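Local coordinates for polysaccharide deacetylase-like protein (Bacillus anthracis, PDB 4V33) that probably removes acetyl groups from cell-wall polysaccharide as a zinc-bound deacetylase, and is required for osmotic stability and cell-shape maintenance, at residues 234-239 with 286-291; 265-270 with 278-283; 229-234 with 260-265; 294-299 with 316-321. All blocks are in the same frame, centred on the assembly; numbering follows the deposited sequence.

All four contacts lie in the deacetylase domain, on one side of the chain's centre, with the zinc site at the ends of its parallel strands and in the loops that follow. Contact 3 pairs strands 230-234 and 259-263, and contact 1 packs the loop after the first on helix 277-292; their segments alternate along the chain and share M234. Contact 2, between the two segments of contact 1, ties the loop after strand 259-263 to an earlier turn of that helix; contact 4 follows, pairing strands 298-300 and 320-326. The centres lie about 10 to 14 Å from one another. Contacts 2 and 3 supply zinc ligands H268 and H264, while Q262 and S263 bond to contact 4, making one connected unit.

Contact 1 (234-239 with 286-291)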
# COMPACT_ATOMS: atom_id res chain seq x y z
N MET A 234 -7.25 -4.79 -15.68
CA MET A 234 -7.80 -4.86 -17.03
C MET A 234 -8.30 -6.26 -17.37
O MET A 234 -7.58 -7.24 -17.17
CB MET A 234 -6.70 -4.48 -18.02
CG MET A 234 -7.12 -4.48 -19.49
SD MET A 234 -8.00 -2.95 -19.86
CE MET A 234 -9.35 -3.58 -20.87
N ILE A 235 -9.53 -6.36 -17.87
CA ILE A 235 -9.99 -7.61 -18.48
C ILE A 235 -9.22 -7.70 -19.80
O ILE A 235 -9.49 -6.95 -20.72
CB ILE A 235 -11.51 -7.63 -18.72
CG1 ILE A 235 -12.24 -7.59 -17.37
CG2 ILE A 235 -11.92 -8.89 -19.50
CD1 ILE A 235 -13.73 -7.25 -17.50
N VAL A 236 -8.23 -8.59 -19.87
CA VAL A 236 -7.21 -8.45 -20.90
C VAL A 236 -7.76 -8.65 -22.32
O VAL A 236 -7.35 -7.96 -23.25
CB VAL A 236 -5.98 -9.34 -20.60
CG1 VAL A 236 -4.92 -9.19 -21.68
CG2 VAL A 236 -5.40 -8.97 -19.23
N ASN A 237 -8.72 -9.55 -22.48
CA ASN A 237 -9.28 -9.76 -23.81
C ASN A 237 -10.10 -8.58 -24.33
O ASN A 237 -10.44 -8.53 -25.51
CB ASN A 237 -10.12 -11.04 -23.86
CG ASN A 237 -9.27 -12.28 -23.84
OD1 ASN A 237 -8.05 -12.21 -23.65
ND2 ASN A 237 -9.90 -13.44 -24.04
N ASN A 238 -10.40 -7.63 -23.44
CA ASN A 238 -11.18 -6.46 -23.81
C ASN A 238 -10.36 -5.26 -24.27
O ASN A 238 -10.93 -4.24 -24.62
CB ASN A 238 -12.08 -6.01 -22.66
CG ASN A 238 -13.30 -6.90 -22.49
OD1 ASN A 238 -13.65 -7.66 -23.40
ND2 ASN A 238 -13.96 -6.79 -21.35
N VAL A 239 -9.04 -5.37 -24.27
CA VAL A 239 -8.24 -4.26 -24.79
C VAL A 239 -8.66 -4.00 -26.24
O VAL A 239 -8.75 -4.93 -27.05
CB VAL A 239 -6.73 -4.53 -24.70
CG1 VAL A 239 -5.94 -3.39 -25.32
CG2 VAL A 239 -6.33 -4.73 -23.24
N GLU A 286 0.78 -12.37 -19.37
CA GLU A 286 1.77 -12.27 -20.44
C GLU A 286 1.34 -11.31 -21.55
O GLU A 286 2.15 -10.51 -22.03
CB GLU A 286 2.08 -13.66 -21.02
CG GLU A 286 2.68 -14.60 -19.99
CD GLU A 286 2.75 -16.04 -20.48
OE1 GLU A 286 2.15 -16.36 -21.52
OE2 GLU A 286 3.42 -16.84 -19.80
N LYS A 287 0.08 -11.40 -21.96
CA LYS A 287 -0.44 -10.53 -23.01
C LYS A 287 -0.44 -9.06 -22.57
O LYS A 287 -0.08 -8.18 -23.34
CB LYS A 287 -1.86 -10.96 -23.38
CG LYS A 287 -2.45 -10.19 -24.55
CD LYS A 287 -3.84 -10.72 -24.90
CE LYS A 287 -4.12 -10.59 -26.39
NZ LYS A 287 -5.58 -10.72 -26.68
N LEU A 288 -0.84 -8.81 -21.33
CA LEU A 288 -0.88 -7.44 -20.83
C LEU A 288 0.52 -6.83 -20.73
O LEU A 288 0.71 -5.66 -21.06
CB LEU A 288 -1.60 -7.39 -19.47
CG LEU A 288 -1.86 -5.99 -18.91
CD1 LEU A 288 -2.71 -5.17 -19.86
CD2 LEU A 288 -2.56 -6.13 -17.57
N GLU A 289 1.50 -7.63 -20.32
CA GLU A 289 2.89 -7.18 -20.25
C GLU A 289 3.42 -6.74 -21.61
O GLU A 289 4.18 -5.78 -21.71
CB GLU A 289 3.80 -8.27 -19.67
CG GLU A 289 3.66 -8.41 -18.16
CD GLU A 289 4.57 -9.47 -17.57
OE1 GLU A 289 5.03 -10.36 -18.31
OE2 GLU A 289 4.82 -9.41 -16.34
N LYS A 290 3.01 -7.44 -22.67
CA LYS A 290 3.44 -7.07 -24.01
C LYS A 290 2.84 -5.72 -24.42
O LYS A 290 3.47 -4.95 -25.14
CB LYS A 290 3.07 -8.14 -25.03
CG LYS A 290 3.82 -9.45 -24.86
CD LYS A 290 3.60 -10.36 -26.07
CE LYS A 290 4.25 -11.72 -25.88
NZ LYS A 290 3.64 -12.47 -24.75
N ILE A 291 1.63 -5.45 -23.95
CA ILE A 291 0.96 -4.20 -24.25
C ILE A 291 1.58 -3.02 -23.50
O ILE A 291 1.83 -1.96 -24.07
CB ILE A 291 -0.54 -4.27 -23.91
CG1 ILE A 291 -1.23 -5.33 -24.76
CG2 ILE A 291 -1.20 -2.91 -24.12
CD1 ILE A 291 -2.67 -5.59 -24.37
O HOH W 1 -6.03 -8.28 -25.67
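The loop that leaves strand 230-234 packs here on helix 277-292, which covers this flank of the parallel sheet of the deacetylase domain. V236, in the short 3-10 turn 236-238, meets the helix with both methyls. Its CG1 lies 3.7 Å from CD of K287 and also touches CB and CG, as the lysine slides past the valine in the opposite direction. V236 CG2 sits 4.1 Å from CB of L288, and the two side chains cross obliquely. One helical turn further on, V239 and I291 reach toward each other tip to tip: I291 CD1 comes 3.9 Å from V239 CG2 and almost as near to CG1. In K287, CG anti to N (chi1 -175°) lays the start of the chain against V236 CG1. Its NZ donates to a water at 2.7 Å, and that water in turn donates to V236 O at 2.8 Å. M234 CB approaches L288 CD1 loosely, at 4.4 Å, while M234 and V239 also pack on I250 of helix 247-255. Direct contact is thus almost wholly aliphatic, the lysine contributing its methylenes to the packing while NZ reaches a water that joins helix and turn.

Contact 2 (265-270 with 278-283); sequences TATHAD and EEELKE. With ZN (zinc ion), chain D.
E280 turns its carboxylate into the loop 265-270 and is held there by backbone N-H groups and a hydroxyl. CG stands anti to the carbonyl carbon, and the bend at chi2 (-69°) brings CD to A269, whose CB lies 3.4 Å from it. OE1 takes the N-H of T267 at 3.0 Å through its syn lone pair in a nearly straight bond (161°); A266 N gives the same oxygen a second, weak bond and shares its hydrogen weakly with E280 O. The T267 side chain crosses the glutamate at about a right angle. Its OG1 donates to OE2 at 2.6 Å, again on the syn side but 23° out of the carboxylate plane. With both oxygens engaged, rotation of the group is probably restricted, and the buried, presumably negative charge is met by N-H and O-H donors. T265 CA makes a CH...O contact with E280 O at 3.3 Å. The T265 hydroxyl turns inward to the loop, accepting from A269 N at 3.2 Å and weakly from H268 N. H268, its first bond directed away from the helix, binds zinc through NE2 at 2.1 Å. D206 and H264 complete the protein ligands, giving the Asp-His-His metal site characteristic of polysaccharide deacetylases, with H268 on a loop that E280 of the helix holds through the N-H groups of A266 and T267 and the T267 hydroxyl.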
# COMPACT_ATOMS: atom_id res chain seq x y z
N THR A 265 -7.87 -10.98 -15.13
CA THR A 265 -8.00 -12.21 -15.93
C THR A 265 -8.24 -11.93 -17.41
O THR A 265 -8.36 -10.78 -17.83
CB THR A 265 -9.05 -13.24 -15.39
OG1 THR A 265 -10.37 -12.82 -15.74
CG2 THR A 265 -8.93 -13.42 -13.87
N ALA A 266 -8.31 -13.00 -18.21
CA ALA A 266 -8.50 -12.84 -19.64
C ALA A 266 -9.92 -12.45 -19.99
O ALA A 266 -10.15 -11.55 -20.80
CB ALA A 266 -8.13 -14.12 -20.37
N THR A 267 -10.89 -13.15 -19.40
CA THR A 267 -12.29 -12.94 -19.76
C THR A 267 -13.20 -12.55 -18.59
O THR A 267 -14.42 -12.55 -18.75
CB THR A 267 -12.92 -14.18 -20.46
OG1 THR A 267 -13.03 -15.27 -19.53
CG2 THR A 267 -12.08 -14.60 -21.66
N HIS A 268 -12.61 -12.20 -17.45
CA HIS A 268 -13.38 -11.90 -16.22
C HIS A 268 -14.02 -13.20 -15.74
O HIS A 268 -15.23 -13.27 -15.49
CB HIS A 268 -14.41 -10.79 -16.46
CG HIS A 268 -14.88 -10.10 -15.21
ND1 HIS A 268 -16.11 -10.33 -14.65
CD2 HIS A 268 -14.29 -9.15 -14.45
CE1 HIS A 268 -16.26 -9.57 -13.58
NE2 HIS A 268 -15.18 -8.83 -13.45
N ALA A 269 -13.19 -14.22 -15.62
CA ALA A 269 -13.64 -15.58 -15.33
C ALA A 269 -14.06 -15.77 -13.88
O ALA A 269 -13.46 -15.22 -12.97
CB ALA A 269 -12.52 -16.57 -15.67
N ASP A 270 -15.09 -16.60 -13.69
CA ASP A 270 -15.49 -17.01 -12.36
C ASP A 270 -14.51 -18.10 -11.94
O ASP A 270 -14.71 -19.28 -12.22
CB ASP A 270 -16.93 -17.55 -12.40
CG ASP A 270 -17.49 -17.84 -11.03
OD1 ASP A 270 -16.83 -17.52 -10.02
OD2 ASP A 270 -18.62 -18.38 -10.97
N GLU A 278 -4.23 -21.56 -16.90
CA GLU A 278 -3.13 -20.97 -17.64
C GLU A 278 -3.64 -19.86 -18.56
O GLU A 278 -3.07 -18.77 -18.60
CB GLU A 278 -2.35 -22.02 -18.44
CG GLU A 278 -1.53 -22.95 -17.56
CD GLU A 278 -0.47 -23.71 -18.32
OE1 GLU A 278 -0.11 -23.29 -19.44
OE2 GLU A 278 -0.01 -24.74 -17.79
N GLU A 279 -4.72 -20.12 -19.27
CA GLU A 279 -5.27 -19.10 -20.15
C GLU A 279 -5.77 -17.87 -19.39
O GLU A 279 -5.49 -16.74 -19.78
CB GLU A 279 -6.41 -19.68 -21.01
CG GLU A 279 -6.97 -18.66 -21.99
CD GLU A 279 -7.94 -19.26 -22.98
OE1 GLU A 279 -8.24 -20.47 -22.89
OE2 GLU A 279 -8.40 -18.49 -23.86
N GLU A 280 -6.49 -18.09 -18.29
CA GLU A 280 -7.12 -16.97 -17.58
C GLU A 280 -6.16 -16.16 -16.71
O GLU A 280 -6.36 -14.96 -16.52
CB GLU A 280 -8.28 -17.47 -16.73
CG GLU A 280 -9.51 -17.85 -17.55
CD GLU A 280 -10.21 -16.64 -18.20
OE1 GLU A 280 -9.95 -15.47 -17.83
OE2 GLU A 280 -11.05 -16.89 -19.08
N LEU A 281 -5.15 -16.83 -16.16
CA LEU A 281 -4.27 -16.20 -15.18
C LEU A 281 -2.86 -15.94 -15.72
O LEU A 281 -2.30 -14.85 -15.55
CB LEU A 281 -4.17 -17.06 -13.91
CG LEU A 281 -5.45 -17.19 -13.08
CD1 LEU A 281 -5.29 -18.24 -12.00
CD2 LEU A 281 -5.84 -15.84 -12.46
N LYS A 282 -2.28 -16.94 -16.37
CA LYS A 282 -0.92 -16.84 -16.87
C LYS A 282 -0.85 -16.06 -18.18
O LYS A 282 -0.06 -15.13 -18.32
CB LYS A 282 -0.34 -18.25 -17.03
CG LYS A 282 1.07 -18.30 -17.55
CD LYS A 282 1.46 -19.76 -17.70
CE LYS A 282 2.65 -19.92 -18.59
NZ LYS A 282 2.38 -19.61 -20.03
N GLU A 283 -1.67 -16.44 -19.16
CA GLU A 283 -1.57 -15.84 -20.48
C GLU A 283 -2.13 -14.41 -20.53
O GLU A 283 -1.72 -13.60 -21.36
CB GLU A 283 -2.23 -16.76 -21.53
CG GLU A 283 -1.52 -18.12 -21.59
CD GLU A 283 -2.17 -19.14 -22.51
OE1 GLU A 283 -3.17 -18.81 -23.19
OE2 GLU A 283 -1.66 -20.28 -22.55
ZN ZN D . -14.65 -7.00 -12.49
O HOH W 2 -16.52 -6.20 -12.42

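Contact 3 (229-234 with 260-265). With ZN (zinc ion), chain D.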
# COMPACT_ATOMS: atom_id res chain seq x y z
N VAL A 229 -1.09 8.07 -8.06
CA VAL A 229 -0.98 6.85 -8.86
C VAL A 229 -2.19 5.98 -8.59
O VAL A 229 -2.90 6.18 -7.60
CB VAL A 229 0.31 6.06 -8.56
CG1 VAL A 229 1.54 6.84 -9.00
CG2 VAL A 229 0.39 5.70 -7.09
N ALA A 230 -2.45 5.01 -9.46
CA ALA A 230 -3.57 4.11 -9.28
C ALA A 230 -3.35 2.83 -10.06
O ALA A 230 -2.51 2.78 -10.96
CB ALA A 230 -4.88 4.78 -9.75
N THR A 231 -4.10 1.79 -9.70
CA THR A 231 -4.02 0.49 -10.36
C THR A 231 -5.29 0.25 -11.18
O THR A 231 -6.40 0.46 -10.68
CB THR A 231 -3.90 -0.63 -9.33
OG1 THR A 231 -2.69 -0.46 -8.58
CG2 THR A 231 -3.89 -2.01 -10.00
N GLU A 232 -5.12 -0.17 -12.43
CA GLU A 232 -6.25 -0.56 -13.26
C GLU A 232 -6.14 -2.06 -13.45
O GLU A 232 -5.11 -2.55 -13.91
CB GLU A 232 -6.16 0.13 -14.63
CG GLU A 232 -7.23 -0.33 -15.62
CD GLU A 232 -8.60 0.18 -15.24
OE1 GLU A 232 -8.76 1.42 -15.21
OE2 GLU A 232 -9.50 -0.64 -14.94
N TYR A 233 -7.19 -2.79 -13.09
CA TYR A 233 -7.21 -4.22 -13.33
C TYR A 233 -7.98 -4.48 -14.62
O TYR A 233 -9.21 -4.40 -14.65
CB TYR A 233 -7.89 -4.94 -12.17
CG TYR A 233 -7.20 -4.91 -10.82
CD1 TYR A 233 -6.04 -5.66 -10.59
CD2 TYR A 233 -7.74 -4.19 -9.76
CE1 TYR A 233 -5.43 -5.67 -9.33
CE2 TYR A 233 -7.15 -4.20 -8.50
CZ TYR A 233 -6.01 -4.95 -8.30
OH TYR A 233 -5.43 -4.98 -7.06
N MET A 234 -7.25 -4.79 -15.68
CA MET A 234 -7.80 -4.86 -17.03
C MET A 234 -8.30 -6.26 -17.37
O MET A 234 -7.58 -7.24 -17.17
CB MET A 234 -6.70 -4.48 -18.02
CG MET A 234 -7.12 -4.48 -19.49
SD MET A 234 -8.00 -2.95 -19.86
CE MET A 234 -9.35 -3.58 -20.87
N SER A 260 -0.62 1.95 -12.91
CA SER A 260 -0.05 0.61 -12.95
C SER A 260 -1.13 -0.29 -13.56
O SER A 260 -2.23 -0.39 -13.01
CB SER A 260 0.26 0.15 -11.54
OG SER A 260 0.73 -1.18 -11.52
N MET A 261 -0.82 -0.92 -14.68
CA MET A 261 -1.82 -1.70 -15.41
C MET A 261 -1.65 -3.17 -15.06
O MET A 261 -0.64 -3.79 -15.38
CB MET A 261 -1.66 -1.48 -16.92
CG MET A 261 -2.78 -2.04 -17.79
SD MET A 261 -4.34 -1.14 -17.61
CE MET A 261 -3.70 0.50 -17.52
N GLN A 262 -2.65 -3.72 -14.38
CA GLN A 262 -2.56 -5.06 -13.83
C GLN A 262 -3.72 -5.90 -14.35
O GLN A 262 -4.49 -5.43 -15.19
CB GLN A 262 -2.52 -4.99 -12.30
CG GLN A 262 -1.35 -4.13 -11.77
CD GLN A 262 0.00 -4.72 -12.15
OE1 GLN A 262 0.17 -5.94 -12.19
NE2 GLN A 262 0.97 -3.85 -12.45
N SER A 263 -3.84 -7.13 -13.87
CA SER A 263 -4.74 -8.11 -14.50
C SER A 263 -6.11 -8.26 -13.84
O SER A 263 -6.21 -8.27 -12.62
CB SER A 263 -4.05 -9.47 -14.51
OG SER A 263 -4.87 -10.47 -15.10
N HIS A 264 -7.15 -8.44 -14.65
CA HIS A 264 -8.47 -8.84 -14.14
C HIS A 264 -8.87 -10.15 -14.82
O HIS A 264 -10.06 -10.40 -15.02
CB HIS A 264 -9.52 -7.75 -14.40
CG HIS A 264 -10.67 -7.73 -13.42
ND1 HIS A 264 -10.68 -8.46 -12.25
CD2 HIS A 264 -11.83 -7.03 -13.43
CE1 HIS A 264 -11.81 -8.22 -11.60
NE2 HIS A 264 -12.53 -7.36 -12.30
N THR A 265 -7.87 -10.98 -15.13
CA THR A 265 -8.00 -12.21 -15.93
C THR A 265 -8.24 -11.93 -17.41
O THR A 265 -8.36 -10.78 -17.83
CB THR A 265 -9.05 -13.24 -15.39
OG1 THR A 265 -10.37 -12.82 -15.74
CG2 THR A 265 -8.93 -13.42 -13.87
ZN ZN D . -14.65 -7.00 -12.49
O HOH W 3 -0.32 -1.96 -8.91
O HOH W 2 -16.52 -6.20 -12.42
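Strands 230-234 and 260-263 run parallel, at 34° between their directions, and alternate hydrogen bonds from S260 N to A230 O through M234 N to Q262 O join them. The series continues past the second strand: H264 N donates to M234 O at 2.8 Å, with the donor above the carbonyl plane, 53° out of it. On one face of the sheet, E232 and M261 lie side by side, pointing the same way, with M261 SD 3.6 Å from E232 CG and its CE against E232 CB. Helix 247-255 packs over this face. The other face carries T231, Y233, S260 and Q262. T231 CG2 stands over the centre of the Y233 ring, 3.9 Å above its plane, and also touches Q262 CG at 3.8 Å. The Q262 amide is nearly perpendicular to that ring (86°); its NE2 donates to S260 OG, and OE1 receives N-H groups of I297 and A298. A water links T231 OG1 to S260 OG, which also bonds to E188. At the strand end, S263 OG accepts from T265 N in an ST turn and bonds to Y318 OH. H264 packs its CB against Y233 O at 3.4 Å; its ND1 bonds to A300 O and its NE2 binds zinc at 2.2 Å. This is a beta-alpha-beta unit, strand 230-234, helix 247-255, strand 259-263, with a metal ligand just beyond the C-terminal end of its second strand.

Contact 4 (294-299 with 316-321)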
# COMPACT_ATOMS: atom_id res chain seq x y z
N LYS A 294 5.52 -3.12 -19.10
CA LYS A 294 5.82 -3.10 -17.67
C LYS A 294 5.36 -4.40 -17.04
O LYS A 294 4.40 -5.02 -17.53
CB LYS A 294 5.09 -1.93 -16.99
CG LYS A 294 5.40 -0.57 -17.56
CD LYS A 294 6.80 -0.13 -17.21
CE LYS A 294 6.99 1.35 -17.51
NZ LYS A 294 8.38 1.80 -17.25
N PRO A 295 6.00 -4.83 -15.95
CA PRO A 295 5.62 -6.09 -15.31
C PRO A 295 4.19 -6.08 -14.78
O PRO A 295 3.70 -5.06 -14.29
CB PRO A 295 6.60 -6.20 -14.13
CG PRO A 295 7.78 -5.40 -14.56
CD PRO A 295 7.21 -4.24 -15.33
N VAL A 296 3.54 -7.23 -14.90
CA VAL A 296 2.23 -7.45 -14.30
C VAL A 296 2.42 -8.39 -13.12
O VAL A 296 2.88 -9.53 -13.27
CB VAL A 296 1.25 -8.03 -15.34
CG1 VAL A 296 -0.03 -8.53 -14.67
CG2 VAL A 296 0.95 -6.97 -16.39
N ILE A 297 2.10 -7.88 -11.93
CA ILE A 297 2.38 -8.57 -10.67
C ILE A 297 1.13 -8.75 -9.80
O ILE A 297 1.19 -9.39 -8.75
CB ILE A 297 3.42 -7.80 -9.84
CG1 ILE A 297 2.92 -6.38 -9.52
CG2 ILE A 297 4.74 -7.72 -10.60
CD1 ILE A 297 3.91 -5.56 -8.69
N ALA A 298 0.01 -8.18 -10.23
CA ALA A 298 -1.20 -8.16 -9.41
C ALA A 298 -2.44 -8.53 -10.21
O ALA A 298 -2.54 -8.23 -11.41
CB ALA A 298 -1.38 -6.79 -8.77
N VAL A 299 -3.41 -9.14 -9.53
CA VAL A 299 -4.68 -9.50 -10.14
C VAL A 299 -5.81 -9.16 -9.17
O VAL A 299 -5.59 -9.03 -7.96
CB VAL A 299 -4.70 -11.01 -10.49
CG1 VAL A 299 -4.71 -11.87 -9.22
CG2 VAL A 299 -5.87 -11.37 -11.43
N LYS A 316 0.93 -19.03 -8.52
CA LYS A 316 1.90 -19.40 -9.55
C LYS A 316 2.33 -18.22 -10.41
O LYS A 316 3.44 -18.22 -10.97
CB LYS A 316 1.32 -20.50 -10.44
CG LYS A 316 1.00 -21.79 -9.72
CD LYS A 316 0.24 -22.75 -10.64
CE LYS A 316 -0.15 -24.01 -9.90
NZ LYS A 316 -0.89 -24.96 -10.78
N TYR A 317 1.46 -17.21 -10.51
CA TYR A 317 1.62 -16.17 -11.52
C TYR A 317 1.64 -14.74 -11.00
O TYR A 317 2.19 -13.86 -11.66
CB TYR A 317 0.51 -16.30 -12.57
CG TYR A 317 0.34 -17.72 -13.07
CD1 TYR A 317 1.39 -18.38 -13.70
CD2 TYR A 317 -0.85 -18.41 -12.88
CE1 TYR A 317 1.26 -19.68 -14.14
CE2 TYR A 317 -0.99 -19.71 -13.33
CZ TYR A 317 0.07 -20.34 -13.95
OH TYR A 317 -0.04 -21.64 -14.41
N TYR A 318 1.04 -14.51 -9.84
CA TYR A 318 0.89 -13.16 -9.30
C TYR A 318 1.43 -13.07 -7.88
O TYR A 318 1.33 -14.03 -7.12
CB TYR A 318 -0.58 -12.74 -9.30
CG TYR A 318 -1.20 -12.68 -10.68
CD1 TYR A 318 -1.04 -11.54 -11.47
CD2 TYR A 318 -1.92 -13.75 -11.19
CE1 TYR A 318 -1.59 -11.47 -12.73
CE2 TYR A 318 -2.48 -13.69 -12.45
CZ TYR A 318 -2.31 -12.55 -13.22
OH TYR A 318 -2.85 -12.46 -14.48
N GLN A 319 1.99 -11.91 -7.53
CA GLN A 319 2.43 -11.66 -6.16
C GLN A 319 1.29 -11.13 -5.29
O GLN A 319 1.31 -11.31 -4.07
CB GLN A 319 3.57 -10.65 -6.14
CG GLN A 319 4.83 -11.10 -6.85
CD GLN A 319 5.81 -9.96 -7.01
OE1 GLN A 319 6.42 -9.80 -8.07
NE2 GLN A 319 5.95 -9.15 -5.96
N PHE A 320 0.31 -10.48 -5.92
CA PHE A 320 -0.77 -9.79 -5.19
C PHE A 320 -2.11 -10.14 -5.81
O PHE A 320 -2.23 -10.19 -7.03
CB PHE A 320 -0.58 -8.27 -5.24
CG PHE A 320 0.72 -7.80 -4.66
CD1 PHE A 320 0.86 -7.64 -3.30
CD2 PHE A 320 1.80 -7.56 -5.48
CE1 PHE A 320 2.06 -7.23 -2.76
CE2 PHE A 320 3.02 -7.16 -4.96
CZ PHE A 320 3.15 -6.99 -3.59
N ALA A 321 -3.12 -10.34 -4.97
CA ALA A 321 -4.47 -10.57 -5.46
C ALA A 321 -5.46 -9.95 -4.49
O ALA A 321 -5.34 -10.13 -3.28
CB ALA A 321 -4.74 -12.06 -5.64
O HOH W 4 3.54 -11.63 -11.68
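The ring of Y318 offers one face to V299, whose CB stands over its centre in a CH-pi contact, 3.6 Å from the centroid and only 4° off the normal. V299 lies in, and Y318 just before, the parallel strand pair 298-300 with 320-326 in the sheet of the deacetylase domain. The valine and tyrosine side chains cross at about a right angle, while V296 runs beside the ring, its CG1 3.9 Å from CE1. The carbonyl carbon of I297 lies at the ring's edge, in its plane. On the face that carries A298 and F320, their CB atoms touch at 3.9 Å, and F320 stacks on F187. The I297 side chain lies beside F320, CD1 4.2 Å from CE2. V299 CG1 meets A321 CB at 3.6 Å on the other face; with CG1 set between N and the carbonyl carbon (chi1 68°), it reaches across to that alanine. V299 N donates to F320 O at 3.0 Å. Where the strands begin, one carbonyl serves two donors: I297 O accepts from F320 N at 3.2 Å in its own plane and from Q319 N at 2.9 Å, tilted 27° from that plane.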